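Local coordinates for protein alpha-L-rhamnosidase (Klebsiella oxytoca, PDB 4XHC) that hydrolyses terminal alpha-L-rhamnose units from rhamnosides as a two-domain glycosidase of family GH78 and binds free alpha-L-rhamnose, at residues E44-A49 and L266-L271; E137-Y142 and S520-S525; T200-A205 and V259-H264; V374-L379 and V437-G442. All coordinates share one frame; numbering follows the deposited sequence.

Contact 1: E44-A49 and L266-L271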
loop_
_atom_site.group_PDB
_atom_site.type_symbol
_atom_site.label_atom_id
_atom_site.label_comp_id
_atom_site.label_asym_id
_atom_site.label_seq_id
_atom_site.Cartn_x
_atom_site.Cartn_y
_atom_site.Cartn_z
ATOM N N GLU A 44 8.526 17.156 27.547
ATOM C CA GLU A 44 8.261 17.749 26.241
ATOM C C GLU A 44 9.344 18.761 25.830
ATOM O O GLU A 44 9.815 18.740 24.700
ATOM C CB GLU A 44 6.878 18.414 26.243
ATOM C CG GLU A 44 6.449 19.024 24.915
ATOM C CD GLU A 44 6.522 18.039 23.760
ATOM O OE1 GLU A 44 6.112 16.867 23.944
ATOM O OE2 GLU A 44 6.988 18.435 22.666
ATOM N N ALA A 45 9.755 19.626 26.754
ATOM C CA ALA A 45 10.782 20.636 26.464
ATOM C C ALA A 45 12.152 20.029 26.122
ATOM O O ALA A 45 12.990 20.702 25.529
ATOM C CB ALA A 45 10.916 21.604 27.634
ATOM N N LEU A 46 12.375 18.769 26.505
ATOM C CA LEU A 46 13.638 18.078 26.253
ATOM C C LEU A 46 13.610 17.161 25.023
ATOM O O LEU A 46 14.570 16.443 24.776
ATOM C CB LEU A 46 14.025 17.251 27.484
ATOM C CG LEU A 46 14.295 17.993 28.800
ATOM C CD1 LEU A 46 14.080 17.071 29.991
ATOM C CD2 LEU A 46 15.703 18.575 28.833
ATOM N N ARG A 47 12.525 17.170 24.255
ATOM C CA ARG A 47 12.453 16.376 23.019
ATOM C C ARG A 47 13.620 16.737 22.082
ATOM O O ARG A 47 13.785 17.896 21.734
ATOM C CB ARG A 47 11.107 16.616 22.315
ATOM C CG ARG A 47 11.005 16.100 20.878
ATOM C CD ARG A 47 9.804 16.696 20.140
ATOM N NE ARG A 47 8.560 16.426 20.857
ATOM C CZ ARG A 47 7.951 15.244 20.906
ATOM N NH1 ARG A 47 8.449 14.190 20.260
ATOM N NH2 ARG A 47 6.830 15.105 21.603
ATOM N N PRO A 48 14.420 15.746 21.659
ATOM C CA PRO A 48 15.561 16.065 20.808
ATOM C C PRO A 48 15.234 16.256 19.315
ATOM O O PRO A 48 14.240 15.723 18.798
ATOM C CB PRO A 48 16.461 14.848 20.984
ATOM C CG PRO A 48 15.517 13.718 21.227
ATOM C CD PRO A 48 14.312 14.298 21.917
ATOM N N ALA A 49 16.083 17.022 18.634
ATOM C CA ALA A 49 16.016 17.146 17.183
ATOM C C ALA A 49 16.646 15.898 16.558
ATOM O O ALA A 49 17.603 15.335 17.101
ATOM C CB ALA A 49 16.734 18.407 16.722
ATOM N N LEU A 266 18.405 13.332 27.367
ATOM C CA LEU A 266 17.490 12.310 26.884
ATOM C C LEU A 266 17.136 11.290 27.967
ATOM O O LEU A 266 16.027 10.767 27.993
ATOM C CB LEU A 266 18.081 11.619 25.648
ATOM C CG LEU A 266 17.139 10.675 24.898
ATOM C CD1 LEU A 266 15.886 11.405 24.434
ATOM C CD2 LEU A 266 17.859 10.023 23.726
ATOM N N VAL A 267 18.082 11.002 28.855
ATOM C CA VAL A 267 17.815 10.127 30.011
ATOM C C VAL A 267 16.836 10.823 30.950
ATOM O O VAL A 267 15.913 10.218 31.482
ATOM C CB VAL A 267 19.105 9.775 30.791
ATOM C CG1 VAL A 267 18.787 8.892 31.988
ATOM C CG2 VAL A 267 20.103 9.079 29.873
ATOM N N ARG A 268 17.056 12.110 31.134
ATOM C CA ARG A 268 16.180 12.951 31.940
ATOM C C ARG A 268 14.766 12.996 31.377
ATOM O O ARG A 268 13.808 12.883 32.130
ATOM C CB ARG A 268 16.748 14.364 31.986
ATOM C CG ARG A 268 16.077 15.282 32.973
ATOM C CD ARG A 268 16.698 16.655 32.866
ATOM N NE ARG A 268 16.017 17.594 33.743
ATOM C CZ ARG A 268 15.868 18.888 33.490
ATOM N NH1 ARG A 268 16.344 19.423 32.367
ATOM N NH2 ARG A 268 15.232 19.654 34.366
ATOM N N ARG A 269 14.650 13.162 30.056
ATOM C CA ARG A 269 13.348 13.170 29.382
ATOM C C ARG A 269 12.597 11.862 29.646
ATOM O O ARG A 269 11.400 11.859 29.933
ATOM C CB ARG A 269 13.521 13.385 27.870
ATOM C CG ARG A 269 12.274 13.082 27.039
ATOM C CD ARG A 269 12.433 13.514 25.591
ATOM N NE ARG A 269 11.520 12.800 24.698
ATOM C CZ ARG A 269 10.243 13.124 24.476
ATOM N NH1 ARG A 269 9.665 14.161 25.080
ATOM N NH2 ARG A 269 9.528 12.393 23.632
ATOM N N CYS A 270 13.322 10.754 29.569
ATOM C CA CYS A 270 12.710 9.445 29.688
ATOM C C CYS A 270 12.342 9.139 31.136
ATOM O O CYS A 270 11.326 8.495 31.386
ATOM C CB CYS A 270 13.597 8.375 29.031
ATOM S SG CYS A 270 13.657 8.562 27.203
ATOM N N LEU A 271 13.119 9.652 32.087
ATOM C CA LEU A 271 12.732 9.585 33.505
ATOM C C LEU A 271 11.428 10.331 33.787
ATOM O O LEU A 271 10.564 9.819 34.495
ATOM C CB LEU A 271 13.833 10.135 34.416
ATOM C CG LEU A 271 14.951 9.166 34.808
ATOM C CD1 LEU A 271 16.138 9.926 35.385
ATOM C CD2 LEU A 271 14.455 8.111 35.789
#
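The guanidinium of Arg269 has Arg47 CB over one face, 3.9 Å above the plane and offset toward the rim, while Glu44 CA lies at its edge, 4.0 Å from NH1. The Arg47 guanidinium receives Glu44 OE2 at its own edge, and over one of its faces stands Arg269 NH2. The two guanidinium planes are inclined by 53°, so these like charges are neither stacked flat nor coplanar.

Arg47 bends at chi3 and grips the Glu44 carboxylate side-on. NE reaches OE2 of Glu44 at 3.1 Å almost in the guanidinium plane, and Arg47 NH2 bonds OE1 of Glu44 on its syn lone pair at 3.0 Å. Its remaining NH1 forms a salt bridge with Glu233, which probably eases the proximity of Arg269. With its chain extended, Arg269 sends NH1 to the carbonyl of Ala43 and NE to that of Glu233; its CD lies 3.7 Å from Leu46 O on the way.

Leu46 packs CB against CB of Arg269 at 3.9 Å, and its methyls run across the Arg268 chain at about a right angle. The Arg268 head itself bonds Thr324. Farther along the chain, Pro48 CG meets Leu266 CD1 at 4.0 Å. An arginine of helix 264-276 thus binds a carbonyl in the last turn of helix 37-45, joining the N-terminal part of the chain to the helical glycosidase domain characteristic of GH78.

Contact 2: E137-Y142 and S520-S525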
loop_
_atom_site.group_PDB
_atom_site.type_symbol
_atom_site.label_atom_id
_atom_site.label_comp_id
_atom_site.label_asym_id
_atom_site.label_seq_id
_atom_site.Cartn_x
_atom_site.Cartn_y
_atom_site.Cartn_z
ATOM N N GLU A 137 12.030 -15.527 3.333
ATOM C CA GLU A 137 10.948 -16.325 3.895
ATOM C C GLU A 137 9.655 -15.520 3.754
ATOM O O GLU A 137 9.640 -14.312 4.013
ATOM C CB GLU A 137 11.205 -16.647 5.369
ATOM C CG GLU A 137 12.620 -17.112 5.709
ATOM C CD GLU A 137 12.800 -18.612 5.730
ATOM O OE1 GLU A 137 12.050 -19.335 5.040
ATOM O OE2 GLU A 137 13.717 -19.066 6.448
ATOM N N PRO A 138 8.565 -16.183 3.330
ATOM C CA PRO A 138 7.322 -15.440 3.125
ATOM C C PRO A 138 6.658 -15.054 4.454
ATOM O O PRO A 138 6.569 -15.884 5.371
ATOM C CB PRO A 138 6.462 -16.425 2.325
ATOM C CG PRO A 138 6.935 -17.768 2.772
ATOM C CD PRO A 138 8.399 -17.629 3.071
ATOM N N PHE A 139 6.202 -13.805 4.544
ATOM C CA PHE A 139 5.505 -13.306 5.739
ATOM C C PHE A 139 4.187 -14.029 5.995
ATOM O O PHE A 139 3.747 -14.129 7.128
ATOM C CB PHE A 139 5.234 -11.803 5.636
ATOM C CG PHE A 139 6.473 -10.927 5.700
ATOM C CD1 PHE A 139 7.710 -11.427 6.095
ATOM C CD2 PHE A 139 6.385 -9.579 5.392
ATOM C CE1 PHE A 139 8.828 -10.608 6.149
ATOM C CE2 PHE A 139 7.501 -8.761 5.454
ATOM C CZ PHE A 139 8.726 -9.276 5.828
ATOM N N SER A 140 3.560 -14.546 4.945
ATOM C CA SER A 140 2.320 -15.306 5.098
ATOM C C SER A 140 2.459 -16.564 5.982
ATOM O O SER A 140 1.450 -17.128 6.391
ATOM C CB SER A 140 1.759 -15.682 3.719
ATOM O OG SER A 140 2.636 -16.562 3.031
ATOM N N ASP A 141 3.677 -17.016 6.268
ATOM C CA ASP A 141 3.868 -18.196 7.125
ATOM C C ASP A 141 4.084 -17.851 8.591
ATOM O O ASP A 141 4.233 -18.740 9.421
ATOM C CB ASP A 141 5.038 -19.060 6.626
ATOM C CG ASP A 141 4.761 -19.728 5.272
ATOM O OD1 ASP A 141 3.625 -19.626 4.730
ATOM O OD2 ASP A 141 5.716 -20.348 4.740
ATOM N N TYR A 142 4.111 -16.563 8.914
ATOM C CA TYR A 142 4.285 -16.130 10.302
ATOM C C TYR A 142 3.136 -16.621 11.192
ATOM O O TYR A 142 1.986 -16.388 10.866
ATOM C CB TYR A 142 4.378 -14.604 10.373
ATOM C CG TYR A 142 4.282 -14.102 11.791
ATOM C CD1 TYR A 142 5.353 -14.245 12.654
ATOM C CD2 TYR A 142 3.120 -13.510 12.273
ATOM C CE1 TYR A 142 5.282 -13.796 13.955
ATOM C CE2 TYR A 142 3.039 -13.053 13.575
ATOM C CZ TYR A 142 4.126 -13.202 14.412
ATOM O OH TYR A 142 4.075 -12.771 15.702
ATOM N N SER A 520 8.430 -16.732 15.857
ATOM C CA SER A 520 9.107 -16.658 14.566
ATOM C C SER A 520 10.311 -15.757 14.653
ATOM O O SER A 520 10.232 -14.667 15.190
ATOM C CB SER A 520 8.169 -16.102 13.507
ATOM O OG SER A 520 8.828 -15.913 12.268
ATOM N N LYS A 521 11.433 -16.206 14.113
ATOM C CA LYS A 521 12.666 -15.425 14.183
ATOM C C LYS A 521 12.540 -14.178 13.304
ATOM O O LYS A 521 13.319 -13.247 13.454
ATOM C CB LYS A 521 13.876 -16.291 13.790
ATOM C CG LYS A 521 14.103 -16.364 12.291
ATOM C CD LYS A 521 14.645 -17.689 11.767
ATOM C CE LYS A 521 14.300 -17.774 10.280
ATOM N NZ LYS A 521 14.906 -18.931 9.579
ATOM N N LEU A 522 11.554 -14.166 12.397
ATOM C CA LEU A 522 11.265 -13.006 11.544
ATOM C C LEU A 522 10.848 -11.771 12.317
ATOM O O LEU A 522 11.085 -10.659 11.873
ATOM C CB LEU A 522 10.116 -13.292 10.584
ATOM C CG LEU A 522 10.256 -14.373 9.522
ATOM C CD1 LEU A 522 8.968 -14.427 8.706
ATOM C CD2 LEU A 522 11.468 -14.119 8.652
ATOM N N ILE A 523 10.183 -11.962 13.447
ATOM C CA ILE A 523 9.645 -10.846 14.198
ATOM C C ILE A 523 10.497 -10.502 15.416
ATOM O O ILE A 523 10.197 -9.562 16.133
ATOM C CB ILE A 523 8.170 -11.106 14.569
ATOM C CG1 ILE A 523 7.410 -9.788 14.659
ATOM C CG2 ILE A 523 8.041 -11.899 15.854
ATOM C CD1 ILE A 523 5.920 -9.949 14.481
ATOM N N ASN A 524 11.577 -11.242 15.645
ATOM C CA ASN A 524 12.579 -10.795 16.607
ATOM C C ASN A 524 13.207 -9.506 16.082
ATOM O O ASN A 524 13.213 -9.250 14.873
ATOM C CB ASN A 524 13.689 -11.842 16.825
ATOM C CG ASN A 524 13.197 -13.108 17.512
ATOM O OD1 ASN A 524 12.061 -13.178 17.990
ATOM N ND2 ASN A 524 14.058 -14.120 17.567
ATOM N N SER A 525 13.741 -8.709 16.998
ATOM C CA SER A 525 14.494 -7.503 16.643
ATOM C C SER A 525 15.976 -7.836 16.541
ATOM O O SER A 525 16.504 -8.583 17.362
ATOM C CB SER A 525 14.250 -6.416 17.683
ATOM O OG SER A 525 15.191 -5.374 17.546
#
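Lys521 NZ and Glu137 OE2 form the one salt bridge of this contact, a weak one with 3.4 Å between the two atoms. Both chains bend at chi2, and the two side chains cross at about a right angle. Glu137 OE2 has a second weak partner in the indole NH of Trp73, so the carboxylate is shared between two donors.

Within 520-525, Ser520 OG accepts from Leu522 N at 3.2 Å, an ST turn. A type I turn from Ser520 to Ile523 overlaps it and presents Ser520, Leu522 and Ile523 toward the other segment. Ser520 CB then meets the edge of the Tyr142 ring, 3.5 Å from CD1. Tyr142, with CG anti to the backbone N (chi1 169°), reaches across to Ile523, whose CD1 is 3.7 Å from CZ of Tyr142. The phenol OH is tied back to the Leu146 carbonyl within its own loop, which helps to fix where the ring lies. Leu522 fills the middle: CD1 touches Phe139 CD1 at 4.2 Å and CD2 faces Glu137 CB at 4.2 Å.

Beyond the packing, Ile523 O binds Arg241 and Ser525 N binds Glu506, both residues of the rhamnose pocket; the Ile523 side chain lies about 9 Å from the sugar. The contact joins the loop between strands 122-129 and 153-158, in the N-terminal beta domain, to the loop linking helices 482-498 and 534-540 of the glycosidase domain.

Contact 3: T200-A205 and V259-H264; sequences TSASGA and VTFARH
Ala202 CB sits over the centre of the Phe261 ring as a CH-pi contact, 3.7 Å from the centroid and only 4° off the ring normal. It belongs to the turn that leaves strand 187-200 with an ST turn at Thr200, and it meets the loop between helices 247-259 and 264-276 of the six-hairpin glycosidase fold. Backbone oxygens gather at the CD1/CE1 side of the ring: Gly204 O lies at the edge, 4.0 Å from Phe261 CD1, and Ala202 O is 3.7 Å from Phe261 CE1.

The polar half of the contact is a bond from Arg263 NH1 to Ser201 O at 2.8 Å. The acceptor lies close to the guanidinium plane, and the donor approaches in the carbonyl plane with a C=O...N angle of 148°. Bends at chi2 and chi3 curl the Arg263 chain so that NH1 points at this carbonyl, while NH2 is held in a salt bridge with Asp265.

Further out, helix 214-230 backs the contact: Val224 and Gln228 touch Phe261, and the Gln228 amide also donates to Ala202 O. Ser201 OG bonds the Gln232 carbonyl, and the backbone of Ser201 pairs with Met231. Asn257 OD1 accepts from Arg263 N. Thr200 OG1, also bonded to the carbonyls of Gln228 and Met231, closes the ST turn by accepting from Ala202 N at 3.0 Å with an N-H...O angle of 163°.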
loop_
_atom_site.group_PDB
_atom_site.type_symbol
_atom_site.label_atom_id
_atom_site.label_comp_id
_atom_site.label_asym_id
_atom_site.label_seq_id
_atom_site.Cartn_x
_atom_site.Cartn_y
_atom_site.Cartn_z
ATOM N N THR A 200 18.514 9.604 13.502
ATOM C CA THR A 200 18.967 9.323 14.860
ATOM C C THR A 200 19.040 10.651 15.612
ATOM O O THR A 200 19.151 11.711 14.995
ATOM C CB THR A 200 20.361 8.641 14.878
ATOM O OG1 THR A 200 20.750 8.341 16.226
ATOM C CG2 THR A 200 21.428 9.537 14.235
ATOM N N SER A 201 18.968 10.588 16.939
ATOM C CA SER A 201 19.223 11.748 17.783
ATOM C C SER A 201 20.646 11.707 18.310
ATOM O O SER A 201 21.063 12.618 19.010
ATOM C CB SER A 201 18.250 11.795 18.954
ATOM O OG SER A 201 18.393 10.647 19.767
ATOM N N ALA A 202 21.388 10.654 17.982
ATOM C CA ALA A 202 22.773 10.526 18.413
ATOM C C ALA A 202 23.723 10.974 17.304
ATOM O O ALA A 202 24.512 10.188 16.779
ATOM C CB ALA A 202 23.059 9.089 18.818
ATOM N N SER A 203 23.641 12.253 16.964
ATOM C CA SER A 203 24.416 12.814 15.870
ATOM C C SER A 203 25.609 13.620 16.364
ATOM O O SER A 203 26.279 14.266 15.565
ATOM C CB SER A 203 23.512 13.710 15.034
ATOM O OG SER A 203 22.886 14.668 15.863
ATOM N N GLY A 204 25.860 13.599 17.674
ATOM C CA GLY A 204 27.012 14.279 18.259
ATOM C C GLY A 204 28.261 13.414 18.216
ATOM O O GLY A 204 28.245 12.296 17.688
ATOM N N ALA A 205 29.351 13.947 18.769
ATOM C CA ALA A 205 30.633 13.236 18.836
ATOM C C ALA A 205 30.540 12.008 19.750
ATOM O O ALA A 205 29.631 11.901 20.581
ATOM C CB ALA A 205 31.741 14.176 19.307
ATOM N N VAL A 259 29.006 6.776 28.429
ATOM C CA VAL A 259 30.398 6.701 27.972
ATOM C C VAL A 259 30.543 6.785 26.448
ATOM O O VAL A 259 31.641 6.639 25.924
ATOM C CB VAL A 259 31.079 5.391 28.453
ATOM C CG1 VAL A 259 31.135 5.349 29.970
ATOM C CG2 VAL A 259 30.364 4.155 27.906
ATOM N N THR A 260 29.441 7.006 25.740
ATOM C CA THR A 260 29.476 7.206 24.294
ATOM C C THR A 260 28.994 8.621 23.971
ATOM O O THR A 260 29.806 9.545 23.937
ATOM C CB THR A 260 28.645 6.144 23.536
ATOM O OG1 THR A 260 27.293 6.144 24.016
ATOM C CG2 THR A 260 29.248 4.759 23.717
ATOM N N PHE A 261 27.687 8.799 23.771
ATOM C CA PHE A 261 27.150 10.058 23.251
ATOM C C PHE A 261 26.821 11.092 24.317
ATOM O O PHE A 261 26.608 12.256 23.996
ATOM C CB PHE A 261 25.914 9.800 22.401
ATOM C CG PHE A 261 26.166 8.908 21.224
ATOM C CD1 PHE A 261 26.724 9.413 20.063
ATOM C CD2 PHE A 261 25.845 7.562 21.282
ATOM C CE1 PHE A 261 26.963 8.590 18.977
ATOM C CE2 PHE A 261 26.080 6.735 20.203
ATOM C CZ PHE A 261 26.637 7.250 19.047
ATOM N N ALA A 262 26.785 10.672 25.576
ATOM C CA ALA A 262 26.587 11.582 26.720
ATOM C C ALA A 262 25.388 12.533 26.565
ATOM O O ALA A 262 25.477 13.708 26.900
ATOM C CB ALA A 262 27.865 12.371 27.011
ATOM N N ARG A 263 24.276 12.011 26.064
ATOM C CA ARG A 263 23.044 12.773 25.989
ATOM C C ARG A 263 22.211 12.548 27.243
ATOM O O ARG A 263 21.260 11.761 27.245
ATOM C CB ARG A 263 22.269 12.399 24.731
ATOM C CG ARG A 263 23.019 12.774 23.464
ATOM C CD ARG A 263 22.086 13.242 22.360
ATOM N NE ARG A 263 21.341 14.443 22.732
ATOM C CZ ARG A 263 20.595 15.160 21.893
ATOM N NH1 ARG A 263 20.477 14.830 20.609
ATOM N NH2 ARG A 263 19.962 16.226 22.346
ATOM N N HIS A 264 22.586 13.257 28.306
ATOM C CA HIS A 264 21.915 13.160 29.609
ATOM C C HIS A 264 20.523 13.766 29.574
ATOM O O HIS A 264 19.632 13.304 30.275
ATOM C CB HIS A 264 22.758 13.821 30.711
ATOM C CG HIS A 264 24.086 13.163 30.919
ATOM N ND1 HIS A 264 25.280 13.851 30.844
ATOM C CD2 HIS A 264 24.409 11.868 31.163
ATOM C CE1 HIS A 264 26.281 13.012 31.045
ATOM N NE2 HIS A 264 25.780 11.804 31.242
#

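Contact 4: V374-L379 and V437-G442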
loop_
_atom_site.group_PDB
_atom_site.type_symbol
_atom_site.label_atom_id
_atom_site.label_comp_id
_atom_site.label_asym_id
_atom_site.label_seq_id
_atom_site.Cartn_x
_atom_site.Cartn_y
_atom_site.Cartn_z
ATOM N N VAL A 374 16.193 -8.639 42.752
ATOM C CA VAL A 374 15.980 -7.325 42.165
ATOM C C VAL A 374 15.502 -6.348 43.237
ATOM O O VAL A 374 15.921 -5.195 43.267
ATOM C CB VAL A 374 15.004 -7.388 40.974
ATOM C CG1 VAL A 374 14.573 -5.992 40.542
ATOM C CG2 VAL A 374 15.657 -8.118 39.805
ATOM N N LEU A 375 14.644 -6.820 44.126
ATOM C CA LEU A 375 14.145 -5.995 45.210
ATOM C C LEU A 375 15.285 -5.520 46.105
ATOM O O LEU A 375 15.380 -4.339 46.429
ATOM C CB LEU A 375 13.117 -6.779 46.037
ATOM C CG LEU A 375 12.540 -6.060 47.255
ATOM C CD1 LEU A 375 11.924 -4.732 46.844
ATOM C CD2 LEU A 375 11.517 -6.948 47.938
ATOM N N ILE A 376 16.144 -6.451 46.502
ATOM C CA ILE A 376 17.274 -6.138 47.378
ATOM C C ILE A 376 18.274 -5.210 46.685
ATOM O O ILE A 376 18.838 -4.317 47.308
ATOM C CB ILE A 376 17.989 -7.426 47.835
ATOM C CG1 ILE A 376 17.066 -8.238 48.745
ATOM C CG2 ILE A 376 19.290 -7.097 48.560
ATOM C CD1 ILE A 376 17.541 -9.652 48.997
ATOM N N TYR A 377 18.491 -5.435 45.395
ATOM C CA TYR A 377 19.384 -4.597 44.596
ATOM C C TYR A 377 18.891 -3.153 44.549
ATOM O O TYR A 377 19.674 -2.216 44.724
ATOM C CB TYR A 377 19.493 -5.161 43.167
ATOM C CG TYR A 377 20.458 -4.417 42.274
ATOM C CD1 TYR A 377 20.030 -3.348 41.506
ATOM C CD2 TYR A 377 21.799 -4.791 42.195
ATOM C CE1 TYR A 377 20.911 -2.659 40.693
ATOM C CE2 TYR A 377 22.685 -4.114 41.383
ATOM C CZ TYR A 377 22.234 -3.048 40.636
ATOM O OH TYR A 377 23.092 -2.355 39.823
ATOM N N CYS A 378 17.588 -2.983 44.319
ATOM C CA CYS A 378 17.003 -1.652 44.141
ATOM C C CYS A 378 16.727 -0.942 45.475
ATOM O O CYS A 378 16.848 0.279 45.583
ATOM C CB CYS A 378 15.759 -1.732 43.246
ATOM S SG CYS A 378 16.138 -2.119 41.501
ATOM N N LEU A 379 16.412 -1.706 46.510
ATOM C CA LEU A 379 16.321 -1.136 47.855
ATOM C C LEU A 379 17.644 -0.494 48.272
ATOM O O LEU A 379 17.660 0.595 48.824
ATOM C CB LEU A 379 15.923 -2.203 48.861
ATOM C CG LEU A 379 15.643 -1.701 50.266
ATOM C CD1 LEU A 379 14.558 -0.643 50.263
ATOM C CD2 LEU A 379 15.237 -2.862 51.151
ATOM N N VAL A 437 23.410 -12.727 43.575
ATOM C CA VAL A 437 24.797 -12.289 43.704
ATOM C C VAL A 437 24.909 -10.765 43.536
ATOM O O VAL A 437 25.676 -10.115 44.238
ATOM C CB VAL A 437 25.730 -13.040 42.721
ATOM C CG1 VAL A 437 27.112 -12.388 42.635
ATOM C CG2 VAL A 437 25.864 -14.488 43.149
ATOM N N LEU A 438 24.153 -10.192 42.607
ATOM C CA LEU A 438 24.172 -8.748 42.425
ATOM C C LEU A 438 23.582 -8.038 43.636
ATOM O O LEU A 438 23.975 -6.921 43.966
ATOM C CB LEU A 438 23.414 -8.357 41.152
ATOM C CG LEU A 438 24.102 -8.703 39.827
ATOM C CD1 LEU A 438 23.157 -8.438 38.672
ATOM C CD2 LEU A 438 25.387 -7.907 39.647
ATOM N N ALA A 439 22.640 -8.698 44.292
ATOM C CA ALA A 439 21.993 -8.173 45.492
ATOM C C ALA A 439 22.910 -8.147 46.715
ATOM O O ALA A 439 22.577 -7.534 47.733
ATOM C CB ALA A 439 20.755 -8.999 45.796
ATOM N N GLU A 440 24.044 -8.840 46.609
ATOM C CA GLU A 440 25.057 -8.919 47.667
ATOM C C GLU A 440 24.532 -9.647 48.904
ATOM O O GLU A 440 24.813 -9.251 50.027
ATOM C CB GLU A 440 25.620 -7.530 48.016
ATOM C CG GLU A 440 26.133 -6.751 46.814
ATOM C CD GLU A 440 27.174 -5.707 47.175
ATOM O OE1 GLU A 440 26.937 -4.909 48.113
ATOM O OE2 GLU A 440 28.237 -5.686 46.511
ATOM N N VAL A 441 23.759 -10.708 48.676
ATOM C CA VAL A 441 23.319 -11.597 49.752
ATOM C C VAL A 441 24.510 -12.472 50.128
ATOM O O VAL A 441 25.274 -12.871 49.257
ATOM C CB VAL A 441 22.131 -12.472 49.299
ATOM C CG1 VAL A 441 21.770 -13.497 50.359
ATOM C CG2 VAL A 441 20.921 -11.611 48.963
ATOM N N GLY A 442 24.680 -12.757 51.418
ATOM C CA GLY A 442 25.759 -13.636 51.869
ATOM C C GLY A 442 27.099 -12.936 51.934
ATOM O O GLY A 442 27.156 -11.735 52.122
#
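Ile376 lays its CG2 methyl against Ala439 CB at 3.7 Å, and the same branch reaches Ala439 O at 3.4 Å. The partner is a Schellman motif: after helix 430-438 the chain turns at Glu440, whose phi is 66°, while Glu440 N still bonds Val437 O. Both pieces belong to the helical glycosidase domain of GH78, an (alpha/alpha)6 barrel, and here the end of one helix abuts the flank of helix 368-389.

One residue on, Tyr377 offers a ring edge to the backbone. Leu438 O lies near the ring plane, 3.5 Å from CD2 of Tyr377, and Leu438 CB touches that carbon at 4.1 Å. The trans chi1 of Tyr377 (-177°) swings the ring out beside the turn, where it also makes a cation-pi contact with Arg381. Tyr377 and Ala439 have CA atoms 4.5 Å apart, and the Ala439 methyl turns along the helix flank onto Ile376.

Outside the pair, Leu401 and Leu404 of helix 391-412 pack on Ile376, while His471 and Ala474 of helix 466-478 pack on Leu438. Gln478 NE2 bonds the Val437 carbonyl, and Lys405 takes that of Glu440. After the Schellman turn, Val441 crosses Ile376 at about a right angle, its CG2 lying 3.9 Å from Ile376 CD1.

Contacts 1 and 3 are neighbours, with centres 13 Å apart: Pro48 packs on both Ser201 and Arg263, and helix 264-276 serves one while the loop before it serves the other. Both are partly buried, but the arginines of contact 1 find their bonds within 44-49 or outside the pair, whereas in contact 3 an arginine bonds directly across. Contact 2 is also partly buried but lies on the opposite side of the chain's centre from them, where a beta-domain loop meets a loop close to the rhamnose pocket; its single salt bridge is weak. Contact 4, nearest atoms about 12 Å from contact 1, is the buried one, wholly within the helical domain and carried by aliphatic and ring-edge contacts.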